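Local structure of aeromonas extracellular serine protease (Aeromonas sobria, 3WQB) at residues 180-185 against 508-513; 218-223 against 271-276; 241-246 against 502-507. The protein cuts peptide bonds after paired basic residues, one of them lysine, as a calcium-binding secreted serine protease and probable virulence factor that attacks host plasma proteins. The protein carries 1 engineered substitution. One frame throughout, in Å; residues are numbered along the deposited sequence.

Interaction 1: 180-185 against 508-513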
loop_
_atom_site.group_PDB
_atom_site.type_symbol
_atom_site.label_atom_id
_atom_site.label_comp_id
_atom_site.label_asym_id
_atom_site.label_seq_id
_atom_site.Cartn_x
_atom_site.Cartn_y
_atom_site.Cartn_z
ATOM N N MET A 180 3.714 -5.875 1.172
ATOM C CA MET A 180 4.026 -7.220 1.609
ATOM C C MET A 180 2.859 -8.155 1.323
ATOM O O MET A 180 1.777 -7.987 1.881
ATOM C CB MET A 180 4.366 -7.220 3.100
ATOM C CG MET A 180 4.914 -8.564 3.579
ATOM S SD MET A 180 5.346 -8.544 5.315
ATOM C CE MET A 180 3.731 -8.379 5.998
ATOM N N SER A 181 3.080 -9.146 0.461
ATOM C CA SER A 181 2.081 -10.190 0.234
ATOM C C SER A 181 2.240 -11.252 1.308
ATOM O O SER A 181 3.359 -11.555 1.721
ATOM C CB SER A 181 2.227 -10.788 -1.161
ATOM O OG SER A 181 1.968 -9.799 -2.149
ATOM N N VAL A 182 1.120 -11.800 1.766
ATOM C CA VAL A 182 1.142 -12.760 2.872
ATOM C C VAL A 182 0.239 -13.937 2.583
ATOM O O VAL A 182 -0.778 -13.792 1.896
ATOM C CB VAL A 182 0.721 -12.107 4.227
ATOM C CG1 VAL A 182 1.708 -11.035 4.646
ATOM C CG2 VAL A 182 -0.692 -11.536 4.157
ATOM N N VAL A 183 0.612 -15.093 3.133
ATOM C CA VAL A 183 -0.265 -16.271 3.130
ATOM C C VAL A 183 -0.728 -16.644 4.537
ATOM O O VAL A 183 -1.581 -17.520 4.708
ATOM C CB VAL A 183 0.369 -17.503 2.417
ATOM C CG1 VAL A 183 0.626 -17.183 0.950
ATOM C CG2 VAL A 183 1.659 -17.935 3.107
ATOM N N ASP A 184 -0.168 -15.973 5.541
ATOM C CA ASP A 184 -0.603 -16.134 6.919
ATOM C C ASP A 184 -0.840 -14.762 7.518
ATOM O O ASP A 184 -0.092 -13.830 7.234
ATOM C CB ASP A 184 0.428 -16.907 7.745
ATOM C CG ASP A 184 0.477 -18.383 7.383
ATOM O OD1 ASP A 184 1.444 -18.773 6.700
ATOM O OD2 ASP A 184 -0.448 -19.148 7.757
ATOM N N PRO A 185 -1.891 -14.635 8.338
ATOM C CA PRO A 185 -2.253 -13.335 8.872
ATOM C C PRO A 185 -1.204 -12.816 9.837
ATOM O O PRO A 185 -0.517 -13.594 10.508
ATOM C CB PRO A 185 -3.566 -13.611 9.606
ATOM C CG PRO A 185 -3.460 -15.050 10.008
ATOM C CD PRO A 185 -2.754 -15.710 8.863
ATOM N N ASN A 508 -9.333 -15.127 -0.372
ATOM C CA ASN A 508 -8.085 -14.389 -0.397
ATOM C C ASN A 508 -6.878 -15.314 -0.256
ATOM O O ASN A 508 -7.019 -16.547 -0.272
ATOM C CB ASN A 508 -8.105 -13.361 0.721
ATOM C CG ASN A 508 -8.376 -13.999 2.055
ATOM O OD1 ASN A 508 -7.548 -14.751 2.571
ATOM N ND2 ASN A 508 -9.561 -13.729 2.611
ATOM N N SER A 509 -5.698 -14.717 -0.157
ATOM C CA SER A 509 -4.443 -15.456 -0.191
ATOM C C SER A 509 -3.975 -16.025 1.148
ATOM O O SER A 509 -2.847 -16.507 1.240
ATOM C CB SER A 509 -3.340 -14.593 -0.817
ATOM O OG SER A 509 -2.959 -13.546 0.061
ATOM N N LEU A 510 -4.824 -15.982 2.176
ATOM C CA LEU A 510 -4.463 -16.572 3.474
ATOM C C LEU A 510 -4.539 -18.096 3.465
ATOM O O LEU A 510 -5.214 -18.708 4.296
ATOM C CB LEU A 510 -5.307 -15.984 4.614
ATOM C CG LEU A 510 -5.143 -14.485 4.855
ATOM C CD1 LEU A 510 -6.095 -14.023 5.942
ATOM C CD2 LEU A 510 -3.697 -14.154 5.214
ATOM N N VAL A 511 -3.797 -18.694 2.542
ATOM C CA VAL A 511 -3.804 -20.146 2.326
ATOM C C VAL A 511 -2.689 -20.870 3.100
ATOM O O VAL A 511 -2.447 -22.065 2.885
ATOM C CB VAL A 511 -3.705 -20.472 0.813
ATOM C CG1 VAL A 511 -4.904 -19.902 0.049
ATOM C CG2 VAL A 511 -2.375 -19.954 0.227
ATOM N N GLY A 512 -2.028 -20.145 4.002
ATOM C CA GLY A 512 -0.879 -20.656 4.739
ATOM C C GLY A 512 -1.145 -21.865 5.610
ATOM O O GLY A 512 -0.221 -22.635 5.885
ATOM N N GLN A 513 -2.387 -22.048 6.050
ATOM C CA GLN A 513 -2.711 -23.231 6.850
ATOM C C GLN A 513 -2.591 -24.496 6.009
ATOM O O GLN A 513 -2.050 -25.504 6.476
ATOM C CB GLN A 513 -4.102 -23.122 7.457
ATOM C CG GLN A 513 -4.245 -21.978 8.438
ATOM C CD GLN A 513 -5.702 -21.631 8.704
ATOM O OE1 GLN A 513 -6.474 -21.368 7.780
ATOM N NE2 GLN A 513 -6.081 -21.635 9.969
#
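Two flat groups of Asp184 meet the 508-513 segment: the peptide plane joining it to Pro185 carries Leu510 CD2 over one face, 3.6 Å from Pro185 N, and its carboxylate turns a face obliquely to the Gly512 backbone. There Asp184 OD2 lies 3.4 Å from Gly512 CA, a van der Waals approach, while its hydrogen bond goes to Thr525 OG1. The leucine suits its place because one methyl of its branch, CD2, can lie over the peptide face and also touch Pro185 CD and, lying alongside, Val182 CG2.

Two hydrogen bonds tie the segments together, both received by backbone carbonyls of 180-185. Ser509 OG donates to Val182 O at 2.9 Å, nearly in line with the carbonyl bond (174°). With chi1 at 71° the hydroxyl sits between the serine's own backbone N and carbonyl carbon, which turns it to Val182. Gly512 N reaches Val183 O at 2.8 Å, tilted 32° out of the carbonyl plane. Lacking a CB, glycine lets Val183 O and the carboxylate both come close to its backbone at the first turn of the helix. In return, Val183 CA sends its C-H toward Ser509 O, 3.2 Å away. Within 508-513, Asn508 OD1 accepts from Leu510 N in an Asx turn, and Leu510 centres an inverse gamma turn, a bend that leads to Val511, the N-cap residue.

The contact joins the loop between strand 173-179 and helix 191-205 of the subtilisin domain to the start of helix 512-520 of the P-domain, part of the interface between the two domains. Val183 and Ser509 rest on Ile223 of strand 222-225, Val183 and Val511 pack against Leu230 of strand 228-233, and Pro185 abuts Leu528 and Met531 of strand 527-535.

Interaction 2: 218-223 against 271-276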
loop_
_atom_site.group_PDB
_atom_site.type_symbol
_atom_site.label_atom_id
_atom_site.label_comp_id
_atom_site.label_asym_id
_atom_site.label_seq_id
_atom_site.Cartn_x
_atom_site.Cartn_y
_atom_site.Cartn_z
ATOM N N ASN A 218 -0.439 -5.700 -6.167
ATOM C CA ASN A 218 -0.783 -6.154 -7.510
ATOM C C ASN A 218 -1.260 -7.593 -7.482
ATOM O O ASN A 218 -0.916 -8.373 -8.374
ATOM C CB ASN A 218 0.444 -6.071 -8.427
ATOM C CG ASN A 218 0.996 -4.674 -8.539
ATOM O OD1 ASN A 218 0.284 -3.682 -8.346
ATOM N ND2 ASN A 218 2.265 -4.587 -8.879
ATOM N N GLY A 219 -2.064 -7.929 -6.478
ATOM C CA GLY A 219 -2.436 -9.318 -6.241
ATOM C C GLY A 219 -3.870 -9.687 -6.527
ATOM O O GLY A 219 -4.381 -10.632 -5.916
ATOM N N PHE A 220 -4.541 -8.998 -7.450
ATOM C CA PHE A 220 -5.887 -9.468 -7.794
ATOM C C PHE A 220 -5.907 -10.943 -8.184
ATOM O O PHE A 220 -6.813 -11.659 -7.794
ATOM C CB PHE A 220 -6.577 -8.627 -8.869
ATOM C CG PHE A 220 -8.070 -8.713 -8.792
ATOM C CD1 PHE A 220 -8.761 -9.757 -9.417
ATOM C CD2 PHE A 220 -8.792 -7.777 -8.054
ATOM C CE1 PHE A 220 -10.156 -9.860 -9.310
ATOM C CE2 PHE A 220 -10.176 -7.865 -7.948
ATOM C CZ PHE A 220 -10.861 -8.912 -8.578
ATOM N N ASN A 221 -4.876 -11.372 -8.906
ATOM C CA ASN A 221 -4.813 -12.728 -9.436
ATOM C C ASN A 221 -3.683 -13.582 -8.858
ATOM O O ASN A 221 -3.853 -14.786 -8.637
ATOM C CB ASN A 221 -4.697 -12.676 -10.964
ATOM C CG ASN A 221 -5.848 -11.928 -11.609
ATOM O OD1 ASN A 221 -5.649 -10.915 -12.291
ATOM N ND2 ASN A 221 -7.057 -12.415 -11.392
ATOM N N LYS A 222 -2.523 -12.968 -8.627
ATOM C CA LYS A 222 -1.356 -13.720 -8.182
ATOM C C LYS A 222 -0.546 -12.926 -7.182
ATOM O O LYS A 222 -0.519 -11.692 -7.228
ATOM C CB LYS A 222 -0.468 -14.145 -9.371
ATOM C CG LYS A 222 0.215 -13.012 -10.121
ATOM C CD LYS A 222 1.001 -13.563 -11.302
ATOM C CE LYS A 222 1.841 -12.486 -11.992
ATOM N NZ LYS A 222 2.537 -13.049 -13.176
ATOM N N ILE A 223 0.106 -13.644 -6.276
ATOM C CA ILE A 223 1.072 -13.043 -5.370
ATOM C C ILE A 223 2.394 -13.781 -5.460
ATOM O O ILE A 223 2.448 -14.954 -5.850
ATOM C CB ILE A 223 0.574 -12.994 -3.901
ATOM C CG1 ILE A 223 0.267 -14.399 -3.355
ATOM C CG2 ILE A 223 -0.636 -12.061 -3.785
ATOM C CD1 ILE A 223 0.316 -14.493 -1.834
ATOM N N SER A 271 -4.607 -5.162 -10.020
ATOM C CA SER A 271 -4.653 -4.341 -8.791
ATOM C C SER A 271 -5.345 -5.013 -7.615
ATOM O O SER A 271 -6.465 -5.513 -7.749
ATOM C CB SER A 271 -5.361 -3.009 -9.034
ATOM O OG SER A 271 -5.180 -2.131 -7.923
ATOM N N SER A 272 -4.688 -4.983 -6.456
ATOM C CA SER A 272 -5.364 -5.347 -5.220
ATOM C C SER A 272 -6.440 -4.316 -4.915
ATOM O O SER A 272 -6.378 -3.177 -5.395
ATOM C CB SER A 272 -4.371 -5.447 -4.067
ATOM O OG SER A 272 -3.418 -6.470 -4.330
ATOM N N VAL A 273 -7.446 -4.725 -4.143
ATOM C CA VAL A 273 -8.589 -3.872 -3.817
ATOM C C VAL A 273 -9.052 -4.206 -2.414
ATOM O O VAL A 273 -8.672 -5.239 -1.861
ATOM C CB VAL A 273 -9.772 -4.056 -4.819
ATOM C CG1 VAL A 273 -9.333 -3.710 -6.239
ATOM C CG2 VAL A 273 -10.367 -5.471 -4.765
ATOM N N GLY A 274 -9.854 -3.324 -1.823
ATOM C CA GLY A 274 -10.366 -3.558 -0.474
ATOM C C GLY A 274 -10.946 -2.302 0.145
ATOM O O GLY A 274 -10.885 -1.217 -0.436
ATOM N N SER A 275 -11.526 -2.459 1.329
ATOM C CA SER A 275 -12.206 -1.350 2.003
ATOM C C SER A 275 -11.272 -0.227 2.432
ATOM O O SER A 275 -11.727 0.879 2.760
ATOM C CB SER A 275 -12.996 -1.854 3.200
ATOM O OG SER A 275 -12.145 -2.435 4.172
ATOM N N ASN A 276 -9.971 -0.525 2.448
ATOM C CA ASN A 276 -8.951 0.458 2.818
ATOM C C ASN A 276 -8.338 1.228 1.662
ATOM O O ASN A 276 -7.487 2.070 1.891
ATOM C CB ASN A 276 -7.846 -0.188 3.651
ATOM C CG ASN A 276 -7.132 -1.297 2.924
ATOM O OD1 ASN A 276 -7.740 -2.060 2.171
ATOM N ND2 ASN A 276 -5.838 -1.427 3.186
#
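Asn218 and Ser271 bring their backbones together with the two CA atoms 4.5 Å apart, and the chains stay close as far as Phe220 and Ser272, where their CA atoms are 4.9 Å apart. One direct hydrogen bond spans the gap: Gly219 N donates to Ser272 OG at 2.9 Å, with a fairly straight N-H angle of 156°. Glycine suits position 219, since a CB there would collide with Ile223 CG2. The hydroxyl of Ser272 stands beside its own backbone N, anti to the carbonyl carbon (chi1 -62°). Its second partner is Glu242 OE2, so this small side chain links the glycine amide to a buried carboxylate.

Phe220 meets 271-276 with the rim of its ring. CG is roughly anti to the backbone N (chi1 -155°), and near the ring plane Ser271 O meets the edge at CD2, 3.3 Å away, while CB of the same phenylalanine lies equally close to that oxygen. Further along the rim, CE2 touches Val273 CG2 at 4.0 Å, the two side chains meeting at a slant. Arg267 adds a cation-pi interaction with the ring. Ser271 turns its own side chain away from the phenylalanine: OG donates to Ser272 O at 3.0 Å and is also bonded to Ala260 N.

Asn218, between Gly217 and Gly219, is consistent with the oxyanion-hole asparagine of subtilases. Its side chain is about 6 Å from that of Ala336, the engineered residue at the predicted nucleophile position; OD1 is held by Thr335 N, and ND2 bonds the backbone of another protein's chain. The chemistry is thus uneven. Ser272 OG is gripped by two partners, whereas Ser271 O, buried without a hydrogen-bond partner, lies against the ring C-H at CD2 and the CB methylene of Phe220, whose slight positive charge may compensate it in part.

Interaction 3: 241-246 against 502-507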
loop_
_atom_site.group_PDB
_atom_site.type_symbol
_atom_site.label_atom_id
_atom_site.label_comp_id
_atom_site.label_asym_id
_atom_site.label_seq_id
_atom_site.Cartn_x
_atom_site.Cartn_y
_atom_site.Cartn_z
ATOM N N PHE A 241 -7.400 -12.107 -5.010
ATOM C CA PHE A 241 -6.613 -13.034 -4.222
ATOM C C PHE A 241 -5.999 -12.252 -3.052
ATOM O O PHE A 241 -6.085 -12.662 -1.894
ATOM C CB PHE A 241 -5.563 -13.703 -5.119
ATOM C CG PHE A 241 -4.918 -14.939 -4.527
ATOM C CD1 PHE A 241 -5.648 -15.858 -3.771
ATOM C CD2 PHE A 241 -3.572 -15.203 -4.771
ATOM C CE1 PHE A 241 -5.035 -17.011 -3.262
ATOM C CE2 PHE A 241 -2.956 -16.350 -4.264
ATOM C CZ PHE A 241 -3.694 -17.258 -3.515
ATOM N N GLU A 242 -5.393 -11.111 -3.360
ATOM C CA GLU A 242 -4.907 -10.199 -2.335
ATOM C C GLU A 242 -5.898 -9.073 -2.081
ATOM O O GLU A 242 -6.026 -8.146 -2.877
ATOM C CB GLU A 242 -3.559 -9.634 -2.755
ATOM C CG GLU A 242 -2.907 -8.734 -1.742
ATOM C CD GLU A 242 -1.494 -8.454 -2.117
ATOM O OE1 GLU A 242 -0.616 -9.227 -1.679
ATOM O OE2 GLU A 242 -1.264 -7.490 -2.876
ATOM N N ASN A 243 -6.621 -9.182 -0.976
ATOM C CA ASN A 243 -7.343 -8.050 -0.453
ATOM C C ASN A 243 -6.310 -7.105 0.146
ATOM O O ASN A 243 -5.365 -7.553 0.799
ATOM C CB ASN A 243 -8.339 -8.526 0.595
ATOM C CG ASN A 243 -9.220 -7.422 1.101
ATOM O OD1 ASN A 243 -8.761 -6.532 1.817
ATOM N ND2 ASN A 243 -10.499 -7.478 0.759
ATOM N N SER A 244 -6.463 -5.805 -0.105
ATOM C CA SER A 244 -5.503 -4.802 0.363
ATOM C C SER A 244 -5.418 -4.591 1.884
ATOM O O SER A 244 -4.522 -3.883 2.362
ATOM C CB SER A 244 -5.751 -3.479 -0.365
ATOM O OG SER A 244 -7.088 -3.048 -0.226
ATOM N N ASN A 245 -6.343 -5.193 2.632
ATOM C CA ASN A 245 -6.251 -5.215 4.097
ATOM C C ASN A 245 -5.332 -6.320 4.639
ATOM O O ASN A 245 -5.082 -6.376 5.842
ATOM C CB ASN A 245 -7.644 -5.334 4.741
ATOM C CG ASN A 245 -8.254 -3.985 5.115
ATOM O OD1 ASN A 245 -7.560 -3.077 5.548
ATOM N ND2 ASN A 245 -9.576 -3.877 4.998
ATOM N N LEU A 246 -4.825 -7.207 3.777
ATOM C CA LEU A 246 -3.966 -8.286 4.283
ATOM C C LEU A 246 -2.603 -7.810 4.780
ATOM O O LEU A 246 -2.096 -8.321 5.776
ATOM C CB LEU A 246 -3.792 -9.414 3.269
ATOM C CG LEU A 246 -5.036 -10.216 2.904
ATOM C CD1 LEU A 246 -4.695 -11.245 1.827
ATOM C CD2 LEU A 246 -5.654 -10.880 4.133
ATOM N N ILE A 502 -17.336 -4.463 3.475
ATOM C CA ILE A 502 -16.631 -5.734 3.545
ATOM C C ILE A 502 -15.152 -5.461 3.835
ATOM O O ILE A 502 -14.435 -4.892 3.010
ATOM C CB ILE A 502 -16.840 -6.565 2.264
ATOM C CG1 ILE A 502 -18.314 -6.980 2.165
ATOM C CG2 ILE A 502 -15.899 -7.770 2.235
ATOM C CD1 ILE A 502 -18.743 -7.509 0.806
ATOM N N LEU A 503 -14.723 -5.841 5.032
ATOM C CA LEU A 503 -13.343 -5.609 5.491
ATOM C C LEU A 503 -12.394 -6.653 4.935
ATOM O O LEU A 503 -11.253 -6.350 4.586
ATOM C CB LEU A 503 -13.259 -5.643 7.015
ATOM C CG LEU A 503 -14.155 -4.675 7.774
ATOM C CD1 LEU A 503 -13.939 -4.864 9.259
ATOM C CD2 LEU A 503 -13.877 -3.238 7.362
ATOM N N LEU A 504 -12.872 -7.884 4.844
ATOM C CA LEU A 504 -12.101 -8.952 4.240
ATOM C C LEU A 504 -13.018 -9.808 3.385
ATOM O O LEU A 504 -13.965 -10.420 3.873
ATOM C CB LEU A 504 -11.374 -9.790 5.300
ATOM C CG LEU A 504 -10.417 -10.877 4.782
ATOM C CD1 LEU A 504 -9.309 -10.284 3.888
ATOM C CD2 LEU A 504 -9.833 -11.677 5.947
ATOM N N SER A 505 -12.739 -9.792 2.091
ATOM C CA SER A 505 -13.439 -10.609 1.131
ATOM C C SER A 505 -12.886 -12.035 1.193
ATOM O O SER A 505 -11.704 -12.234 1.474
ATOM C CB SER A 505 -13.276 -9.997 -0.261
ATOM O OG SER A 505 -11.911 -9.728 -0.560
ATOM N N PRO A 506 -13.740 -13.039 0.944
ATOM C CA PRO A 506 -13.288 -14.426 1.045
ATOM C C PRO A 506 -12.445 -14.866 -0.157
ATOM O O PRO A 506 -12.371 -14.158 -1.173
ATOM C CB PRO A 506 -14.601 -15.218 1.121
ATOM C CG PRO A 506 -15.588 -14.363 0.392
ATOM C CD PRO A 506 -15.189 -12.939 0.672
ATOM N N PHE A 507 -11.809 -16.026 -0.028
ATOM C CA PHE A 507 -11.022 -16.641 -1.115
ATOM C C PHE A 507 -9.784 -15.811 -1.413
ATOM O O PHE A 507 -9.251 -15.793 -2.523
ATOM C CB PHE A 507 -11.867 -16.916 -2.375
ATOM C CG PHE A 507 -13.198 -17.561 -2.076
ATOM C CD1 PHE A 507 -13.326 -18.508 -1.055
ATOM C CD2 PHE A 507 -14.325 -17.219 -2.812
ATOM C CE1 PHE A 507 -14.564 -19.088 -0.773
ATOM C CE2 PHE A 507 -15.564 -17.796 -2.534
ATOM C CZ PHE A 507 -15.681 -18.733 -1.520
HETATM O O HOH W 1 -11.883 -5.239 2.036
#
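Asn243 points toward 502-507 and holds CG anti to its backbone N (chi1 -175°); in Leu504, with CG likewise anti, chi2 of 58° brings CD1 to 3.9 Å from Asn243 CB. The asparagine amide works at both ends. OD1 accepts from Asn245 N in an Asx turn, and ND2 donates to Ser505 OG at 3.0 Å, with the hydroxyl close to the amide plane. A water takes a further bond from ND2 and donates to Ile502 O and, weakly, to Leu503 O.

Leu503 O is also reached by Asn245 ND2 at 3.0 Å, on a lone pair in the carbonyl plane; Leu534 N holds the other end of that amide, fixing its rotation. Asparagine suits both places because one short, planar group can donate and accept at once. Beside the polar bonds, Leu246 CD2 packs on Leu504 CD1 at 3.7 Å, the side chains crossing at about a right angle. Phe241 offers a ring edge, CD1, to Phe507 O, itself bonded by Arg232.

A type I turn of the subtilisin domain here meets a corner of the P-domain, where Leu503 and Leu504 form a classic bulge opposite Ile491: the two-domain arrangement of the furin subfamily.

In the fold
Along the chain the segments run 180-185, 218-223, 241-246, 271-276, then, far on, 502-507 and 508-513 back to back. Interactions 1 and 3 thus bind neighbouring pieces of the P-domain to two loops of the subtilisin domain, while interaction 2 stays within the latter. The centres of interactions 2 and 3 lie about 8 Å apart, those of interactions 1 and 3 about 10 Å, and those of interactions 1 and 2 about 12 Å. Glu242 bridges all three, bonding Ser181 and Ser272, and Ile223 CD1 packs against Ser509 and Val183. Together they form a continuous buried seam running from the domain boundary toward Asn218 beside the active site.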